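Local structure of Plm1 (Streptomyces sp. HK803, 4HXY) at residues Thr20-Pro25 / Ala144-Thr148; Asn27-Glu33 / Pro57-Gly63. The protein probably reduces a beta-keto group of the growing chain to a hydroxyl with NADPH, as the ketoreductase of the first phoslactomycin polyketide synthase module. All blocks are in the same frame, centred on the assembly; numbering follows the deposited sequence.

Contact 1: Thr20-Pro25 / Ala144-Thr148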
ATOM      1  N   THR A  20      -3.897   3.601  30.171  1.00 40.05           N
ATOM      2  CA  THR A  20      -2.989   4.737  30.046  1.00 39.88           C
ATOM      3  C   THR A  20      -2.087   4.898  31.285  1.00 39.49           C
ATOM      4  O   THR A  20      -2.564   4.852  32.430  1.00 39.86           O
ATOM      5  CB  THR A  20      -3.778   6.049  29.778  1.00 40.15           C
ATOM      6  OG1 THR A  20      -4.101   6.702  31.016  1.00 40.68           O
ATOM      7  CG2 THR A  20      -5.065   5.754  28.981  1.00 40.31           C
ATOM      8  N   ALA A  21      -0.791   5.090  31.042  1.00 38.57           N
ATOM      9  CA  ALA A  21       0.224   5.223  32.100  1.00 37.73           C
ATOM     10  C   ALA A  21       0.950   6.557  31.984  1.00 36.77           C
ATOM     11  O   ALA A  21       0.775   7.279  31.008  1.00 36.66           O
ATOM     12  CB  ALA A  21       1.227   4.073  32.012  1.00 37.91           C
ATOM     13  N   ASP A  22       1.770   6.882  32.979  1.00 35.84           N
ATOM     14  CA  ASP A  22       2.525   8.151  32.984  1.00 35.17           C
ATOM     15  C   ASP A  22       3.977   7.994  32.515  1.00 33.95           C
ATOM     16  O   ASP A  22       4.641   8.976  32.178  1.00 33.63           O
ATOM     17  CB  ASP A  22       2.501   8.791  34.382  1.00 35.83           C
ATOM     18  CG  ASP A  22       3.415   8.085  35.375  1.00 37.17           C
ATOM     19  OD1 ASP A  22       3.199   6.876  35.636  1.00 40.44           O
ATOM     20  OD2 ASP A  22       4.345   8.742  35.903  1.00 39.78           O
ATOM     21  N   ARG A  23       4.462   6.756  32.513  1.00 31.99           N
ATOM     22  CA  ARG A  23       5.824   6.445  32.094  1.00 30.35           C
ATOM     23  C   ARG A  23       5.856   4.989  31.651  1.00 28.28           C
ATOM     24  O   ARG A  23       4.877   4.264  31.824  1.00 28.14           O
ATOM     25  CB  ARG A  23       6.811   6.677  33.240  1.00 30.72           C
ATOM     26  CG  ARG A  23       6.546   5.822  34.490  1.00 32.40           C
ATOM     27  CD  ARG A  23       7.493   6.178  35.649  1.00 35.16           C
ATOM     28  NE  ARG A  23       8.862   5.732  35.392  1.00 37.38           N
ATOM     29  CZ  ARG A  23       9.296   4.477  35.528  1.00 39.09           C
ATOM     30  NH1 ARG A  23      10.564   4.179  35.251  1.00 39.56           N
ATOM     31  NH2 ARG A  23       8.474   3.508  35.928  1.00 39.45           N
ATOM     32  N   VAL A  24       6.978   4.572  31.073  1.00 26.27           N
ATOM     33  CA  VAL A  24       7.151   3.190  30.618  1.00 24.72           C
ATOM     34  C   VAL A  24       8.351   2.618  31.359  1.00 23.78           C
ATOM     35  O   VAL A  24       9.467   3.088  31.180  1.00 23.06           O
ATOM     36  CB  VAL A  24       7.393   3.101  29.092  1.00 24.09           C
ATOM     37  CG1 VAL A  24       7.510   1.651  28.664  1.00 24.51           C
ATOM     38  CG2 VAL A  24       6.277   3.801  28.325  1.00 22.84           C
ATOM     39  N   PRO A  25       8.124   1.613  32.217  1.00 23.53           N
ATOM     40  CA  PRO A  25       9.254   1.114  32.979  1.00 23.33           C
ATOM     41  C   PRO A  25      10.152   0.223  32.155  1.00 22.53           C
ATOM     42  O   PRO A  25       9.690  -0.402  31.191  1.00 23.21           O
ATOM     43  CB  PRO A  25       8.589   0.289  34.082  1.00 23.45           C
ATOM     44  CG  PRO A  25       7.353  -0.222  33.457  1.00 24.58           C
ATOM     45  CD  PRO A  25       6.888   0.872  32.514  1.00 23.88           C
ATOM     46  N   ALA A 144       2.156   5.199  26.406  1.00 19.76           N
ATOM     47  CA  ALA A 144       2.752   4.521  27.548  1.00 19.97           C
ATOM     48  C   ALA A 144       1.918   3.331  27.979  1.00 20.12           C
ATOM     49  O   ALA A 144       2.447   2.272  28.243  1.00 20.91           O
ATOM     50  CB  ALA A 144       2.930   5.488  28.687  1.00 20.03           C
ATOM     51  N   GLY A 145       0.610   3.513  28.023  1.00 20.47           N
ATOM     52  CA  GLY A 145      -0.312   2.417  28.341  1.00 20.43           C
ATOM     53  C   GLY A 145      -0.178   1.266  27.364  1.00 20.60           C
ATOM     54  O   GLY A 145      -0.200   0.104  27.751  1.00 20.72           O
ATOM     55  N   THR A 146      -0.004   1.592  26.085  1.00 19.99           N
ATOM     56  CA  THR A 146       0.145   0.584  25.047  1.00 20.01           C
ATOM     57  C   THR A 146       1.441  -0.210  25.221  1.00 19.61           C
ATOM     58  O   THR A 146       1.427  -1.433  25.124  1.00 19.58           O
ATOM     59  CB  THR A 146       0.071   1.253  23.643  1.00 20.33           C
ATOM     60  OG1 THR A 146      -1.230   1.836  23.474  1.00 21.30           O
ATOM     61  CG2 THR A 146       0.330   0.254  22.526  1.00 20.19           C
ATOM     62  N   LEU A 147       2.548   0.481  25.492  1.00 19.66           N
ATOM     63  CA  LEU A 147       3.845  -0.167  25.630  1.00 20.46           C
ATOM     64  C   LEU A 147       3.990  -0.955  26.930  1.00 22.60           C
ATOM     65  O   LEU A 147       4.782  -1.890  26.999  1.00 22.14           O
ATOM     66  CB  LEU A 147       4.978   0.850  25.534  1.00 20.01           C
ATOM     67  CG  LEU A 147       5.094   1.596  24.210  1.00 18.13           C
ATOM     68  CD1 LEU A 147       6.288   2.570  24.247  1.00 16.45           C
ATOM     69  CD2 LEU A 147       5.209   0.618  23.032  1.00 18.31           C
ATOM     70  N   THR A 148       3.240  -0.570  27.951  1.00 25.22           N
ATOM     71  CA  THR A 148       3.350  -1.228  29.253  1.00 27.84           C
ATOM     72  C   THR A 148       2.414  -2.418  29.377  1.00 30.05           C
ATOM     73  O   THR A 148       2.723  -3.387  30.089  1.00 31.02           O
ATOM     74  CB  THR A 148       3.070  -0.246  30.394  1.00 27.63           C
ATOM     75  OG1 THR A 148       1.784   0.351  30.213  1.00 29.85           O
ATOM     76  CG2 THR A 148       4.114   0.827  30.414  1.00 27.19           C
TER

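Contact 2: Asn27-Glu33 / Pro57-Gly63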
ATOM      1  N   ASN A  27      14.262  -1.048  30.606  1.00 18.48           N
ATOM      2  CA  ASN A  27      15.443  -0.675  29.865  1.00 17.03           C
ATOM      3  C   ASN A  27      15.100  -0.755  28.374  1.00 15.65           C
ATOM      4  O   ASN A  27      15.144  -1.833  27.794  1.00 15.65           O
ATOM      5  CB  ASN A  27      16.552  -1.664  30.219  1.00 17.04           C
ATOM      6  CG  ASN A  27      17.889  -1.327  29.598  1.00 17.49           C
ATOM      7  OD1 ASN A  27      18.151  -0.193  29.176  1.00 19.19           O
ATOM      8  ND2 ASN A  27      18.767  -2.329  29.551  1.00 17.73           N
ATOM      9  N   TRP A  28      14.748   0.382  27.772  1.00 14.57           N
ATOM     10  CA  TRP A  28      14.283   0.398  26.386  1.00 13.89           C
ATOM     11  C   TRP A  28      15.340   0.901  25.433  1.00 12.95           C
ATOM     12  O   TRP A  28      16.143   1.760  25.784  1.00 13.00           O
ATOM     13  CB  TRP A  28      12.972   1.201  26.232  1.00 14.27           C
ATOM     14  CG  TRP A  28      11.782   0.432  26.691  1.00 13.96           C
ATOM     15  CD1 TRP A  28      11.510   0.026  27.972  1.00 14.81           C
ATOM     16  CD2 TRP A  28      10.694  -0.027  25.885  1.00 13.57           C
ATOM     17  NE1 TRP A  28      10.323  -0.668  28.007  1.00 14.41           N
ATOM     18  CE2 TRP A  28       9.806  -0.721  26.736  1.00 14.51           C
ATOM     19  CE3 TRP A  28      10.377   0.085  24.520  1.00 10.83           C
ATOM     20  CZ2 TRP A  28       8.624  -1.286  26.271  1.00 13.52           C
ATOM     21  CZ3 TRP A  28       9.224  -0.492  24.066  1.00 11.46           C
ATOM     22  CH2 TRP A  28       8.358  -1.173  24.938  1.00 12.37           C
ATOM     23  N   LEU A  29      15.299   0.377  24.216  1.00 11.28           N
ATOM     24  CA  LEU A  29      16.183   0.786  23.142  1.00 10.77           C
ATOM     25  C   LEU A  29      15.372   1.662  22.177  1.00 10.93           C
ATOM     26  O   LEU A  29      14.320   1.269  21.732  1.00 10.51           O
ATOM     27  CB  LEU A  29      16.709  -0.437  22.403  1.00 10.22           C
ATOM     28  CG  LEU A  29      17.443  -0.184  21.091  1.00 10.04           C
ATOM     29  CD1 LEU A  29      18.751   0.531  21.350  1.00 10.56           C
ATOM     30  CD2 LEU A  29      17.671  -1.486  20.395  1.00 10.15           C
ATOM     31  N   LEU A  30      15.872   2.852  21.889  1.00 30.00           N
ATOM     32  CA  LEU A  30      15.158   3.773  21.031  1.00 30.00           C
ATOM     33  C   LEU A  30      15.929   3.890  19.734  1.00 30.00           C
ATOM     34  O   LEU A  30      17.103   4.192  19.751  1.00 30.00           O
ATOM     35  CB  LEU A  30      15.030   5.137  21.718  1.00 20.00           C
ATOM     36  CG  LEU A  30      13.856   5.355  22.665  1.00 20.00           C
ATOM     37  CD1 LEU A  30      13.379   4.118  23.364  1.00 20.00           C
ATOM     38  CD2 LEU A  30      14.090   6.496  23.607  1.00 20.00           C
ATOM     39  N   LEU A  31      15.240   3.644  18.622  1.00  9.65           N
ATOM     40  CA  LEU A  31      15.852   3.665  17.304  1.00  8.94           C
ATOM     41  C   LEU A  31      15.130   4.606  16.349  1.00  9.80           C
ATOM     42  O   LEU A  31      14.004   4.964  16.574  1.00  8.34           O
ATOM     43  CB  LEU A  31      15.873   2.266  16.683  1.00  9.20           C
ATOM     44  CG  LEU A  31      16.589   1.214  17.515  1.00  8.15           C
ATOM     45  CD1 LEU A  31      16.404  -0.141  16.910  1.00  7.89           C
ATOM     46  CD2 LEU A  31      18.049   1.564  17.605  1.00  8.65           C
ATOM     47  N   GLY A  32      15.840   5.012  15.303  1.00 11.60           N
ATOM     48  CA  GLY A  32      15.276   5.925  14.318  1.00 12.21           C
ATOM     49  C   GLY A  32      15.215   7.306  14.924  1.00 13.24           C
ATOM     50  O   GLY A  32      16.188   7.767  15.536  1.00 15.17           O
ATOM     51  N   GLU A  33      14.076   7.965  14.791  1.00 13.22           N
ATOM     52  CA  GLU A  33      13.901   9.288  15.351  1.00 14.37           C
ATOM     53  C   GLU A  33      12.763   9.258  16.350  1.00 13.02           C
ATOM     54  O   GLU A  33      11.593   9.348  15.991  1.00 12.73           O
ATOM     55  CB  GLU A  33      13.593  10.301  14.264  1.00 15.31           C
ATOM     56  CG  GLU A  33      13.606  11.739  14.751  1.00 20.84           C
ATOM     57  CD  GLU A  33      13.699  12.748  13.616  1.00 27.11           C
ATOM     58  OE1 GLU A  33      13.863  12.332  12.434  1.00 31.49           O
ATOM     59  OE2 GLU A  33      13.598  13.961  13.911  1.00 32.14           O
ATOM     60  N   PRO A  57      17.308  -5.464  25.762  1.00 17.14           N
ATOM     61  CA  PRO A  57      16.378  -4.464  26.254  1.00 15.77           C
ATOM     62  C   PRO A  57      14.995  -5.051  26.466  1.00 14.43           C
ATOM     63  O   PRO A  57      14.628  -6.042  25.826  1.00 13.80           O
ATOM     64  CB  PRO A  57      16.356  -3.398  25.136  1.00 15.97           C
ATOM     65  CG  PRO A  57      16.915  -4.059  23.961  1.00 17.00           C
ATOM     66  CD  PRO A  57      17.869  -5.100  24.448  1.00 17.24           C
ATOM     67  N   ASP A  58      14.240  -4.427  27.360  1.00 13.62           N
ATOM     68  CA  ASP A  58      12.882  -4.858  27.701  1.00 13.04           C
ATOM     69  C   ASP A  58      11.912  -4.571  26.557  1.00 11.90           C
ATOM     70  O   ASP A  58      10.856  -5.187  26.456  1.00 11.45           O
ATOM     71  CB  ASP A  58      12.419  -4.165  28.988  1.00 13.71           C
ATOM     72  CG  ASP A  58      13.275  -4.568  30.202  1.00 15.16           C
ATOM     73  OD1 ASP A  58      13.535  -5.778  30.316  1.00 19.55           O
ATOM     74  OD2 ASP A  58      13.698  -3.698  30.997  1.00 17.31           O
ATOM     75  N   GLY A  59      12.286  -3.616  25.701  1.00 11.58           N
ATOM     76  CA  GLY A  59      11.497  -3.271  24.528  1.00 10.53           C
ATOM     77  C   GLY A  59      12.299  -2.405  23.566  1.00  9.58           C
ATOM     78  O   GLY A  59      13.348  -1.885  23.923  1.00  9.34           O
ATOM     79  N   VAL A  60      11.794  -2.259  22.338  1.00  7.37           N
ATOM     80  CA  VAL A  60      12.410  -1.411  21.318  1.00  7.57           C
ATOM     81  C   VAL A  60      11.347  -0.463  20.783  1.00  7.19           C
ATOM     82  O   VAL A  60      10.240  -0.895  20.455  1.00  7.78           O
ATOM     83  CB  VAL A  60      13.023  -2.236  20.162  1.00  7.87           C
ATOM     84  CG1 VAL A  60      13.682  -1.326  19.131  1.00  7.33           C
ATOM     85  CG2 VAL A  60      14.058  -3.268  20.722  1.00  6.79           C
ATOM     86  N   LEU A  61      11.643   0.837  20.763  1.00  7.40           N
ATOM     87  CA  LEU A  61      10.729   1.794  20.189  1.00  7.27           C
ATOM     88  C   LEU A  61      11.417   2.445  19.002  1.00  7.39           C
ATOM     89  O   LEU A  61      12.512   2.984  19.134  1.00  8.11           O
ATOM     90  CB  LEU A  61      10.275   2.846  21.205  1.00  7.40           C
ATOM     91  CG  LEU A  61       9.274   3.860  20.640  1.00  8.03           C
ATOM     92  CD1 LEU A  61       7.960   3.161  20.234  1.00  9.50           C
ATOM     93  CD2 LEU A  61       9.013   5.000  21.634  1.00  8.49           C
ATOM     94  N   VAL A  62      10.790   2.306  17.835  1.00  6.83           N
ATOM     95  CA  VAL A  62      11.320   2.814  16.589  1.00  6.65           C
ATOM     96  C   VAL A  62      10.467   3.954  16.091  1.00  7.24           C
ATOM     97  O   VAL A  62       9.270   3.805  15.889  1.00  7.76           O
ATOM     98  CB  VAL A  62      11.306   1.741  15.486  1.00  6.26           C
ATOM     99  CG1 VAL A  62      11.930   2.287  14.208  1.00  4.58           C
ATOM    100  CG2 VAL A  62      12.019   0.454  15.939  1.00  7.87           C
ATOM    101  N   GLY A  63      11.093   5.095  15.844  1.00  7.63           N
ATOM    102  CA  GLY A  63      10.408   6.229  15.272  1.00  7.18           C
ATOM    103  C   GLY A  63      10.750   6.308  13.800  1.00  8.34           C
ATOM    104  O   GLY A  63      11.921   6.527  13.465  1.00  9.60           O
TER

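Contact 1: Thr20-Pro25 / Ala144-Thr148
Val24 straddles the last turn of helix 137-148, its two methyls reaching different residues. Its CG2 lies over Ala144, 3.7 Å from Ala144 CA and almost as near CB. CG1, anti to the backbone N (chi1 -178°), extends the other way and touches both Leu147 CB and Thr148 CG2, the latter 3.9 Å from Val24 CG1. A beta-branched residue suits this place because it serves Ala144 with one methyl and Leu147 and Thr148 with the other at once. Thr148 is divided by its torsion. With chi1 at 56°, OG1 turns back toward its own helix, 2.8 Å from Ala144 O, while CG2 faces the loop as an apolar methyl. Pro25 crosses it at about a right angle, and its CD presses on Thr148 CG2 at 3.5 Å, a tight carbon contact.

Earlier in the loop the fit depends on small residues. Ala21 points its methyl at the helix, where CB meets Ala144 CB at 4.0 Å. Ala21 O is packed against Ala144 CB and has no hydrogen-bonding partner. Gly145 lets the backbones come together, with Thr20 CA 3.9 Å from Gly145 CA; a CB on the glycine would come 2.8 Å from Thr20 CA. The Arg23 guanidinium forms a salt bridge with Asp43, and Val24 is also fixed through its backbone to Leu41, which covers Ala144 as well. The interface between Thr20-Pro25 and Ala144-Thr148 is thus held by van der Waals packing. Such a loop, lying along a helix that covers a parallel sheet, belongs here to the Rossmann-like structural subdomain of a polyketide synthase ketoreductase.

Contact 2: Asn27-Glu33 / Pro57-Gly63
Leu29, Leu31 and Val60 form the apolar centre on one face of two parallel strands. Leu31 CD1 crosses to Val60 CG1 at 3.7 Å, and Leu29 runs beside the same valine, its CD2 against CG2. Val62 extends this layer, which packs under helix 67-77 through Val77 and Ala73, so branched aliphatic residues suit all four places. On the other face Leu30 bends CD1 over Leu61 CB at 4.0 Å.

Trp28 shares that second face. Its chi1 of -78° puts CG anti to the carbonyl carbon, and the indole lies back across the neighbouring strand. Gly59 CA sits 3.4 Å from the centroid of the six-membered ring, a CH-pi contact over the face. Glycine is needed beneath it, since a CB would collide with Trp28 CH2. With a serine here in place of Trp28, the Gly59 CA would probably lose its aromatic cover and Pro25 O be left without a mate for its hydrogen bond.

Between these layers runs the parallel pairing expected of the Rossmann-like structural subdomain: Leu29 N donates to Gly59 O and Leu29 O accepts Leu61 N, then Leu31 N donates to Leu61 O and Leu31 O accepts Gly63 N. The axes of the two short strand segments are inclined at 20°. At the far end Gly32, with positive phi, turns the chain so that Glu33 N still reaches Gly63 O at 2.9 Å.

Pro57 opens the other end, its CG against Leu29 CB at 3.9 Å. At the polar edge, Asp58 N donates to Asn27 O, and Asp58 OD2 accepts Asn27 N at 2.7 Å, on the anti side and 22° out of the carboxylate plane.

Overall arrangement
The centres of contacts 1 and 2 lie 14 Å apart, and the two meet where Leu147 O packs on Trp28 CZ2 at 4.0 Å. The chain passes from Pro25 of contact 1 almost directly into strand 28-32 of contact 2; Pro25 O accepts the bond from Trp28 NE1, tying the loop to the strand that follows it. Phe42 also joins them, touching Val24 and Leu147 of contact 1 and meeting the Trp28 ring of contact 2. Both contacts are peripheral, with centres about 30 and 25 Å from the centre of the chain. The residues lining the NADPH pocket fall between 194 and 370, and none belongs to either contact.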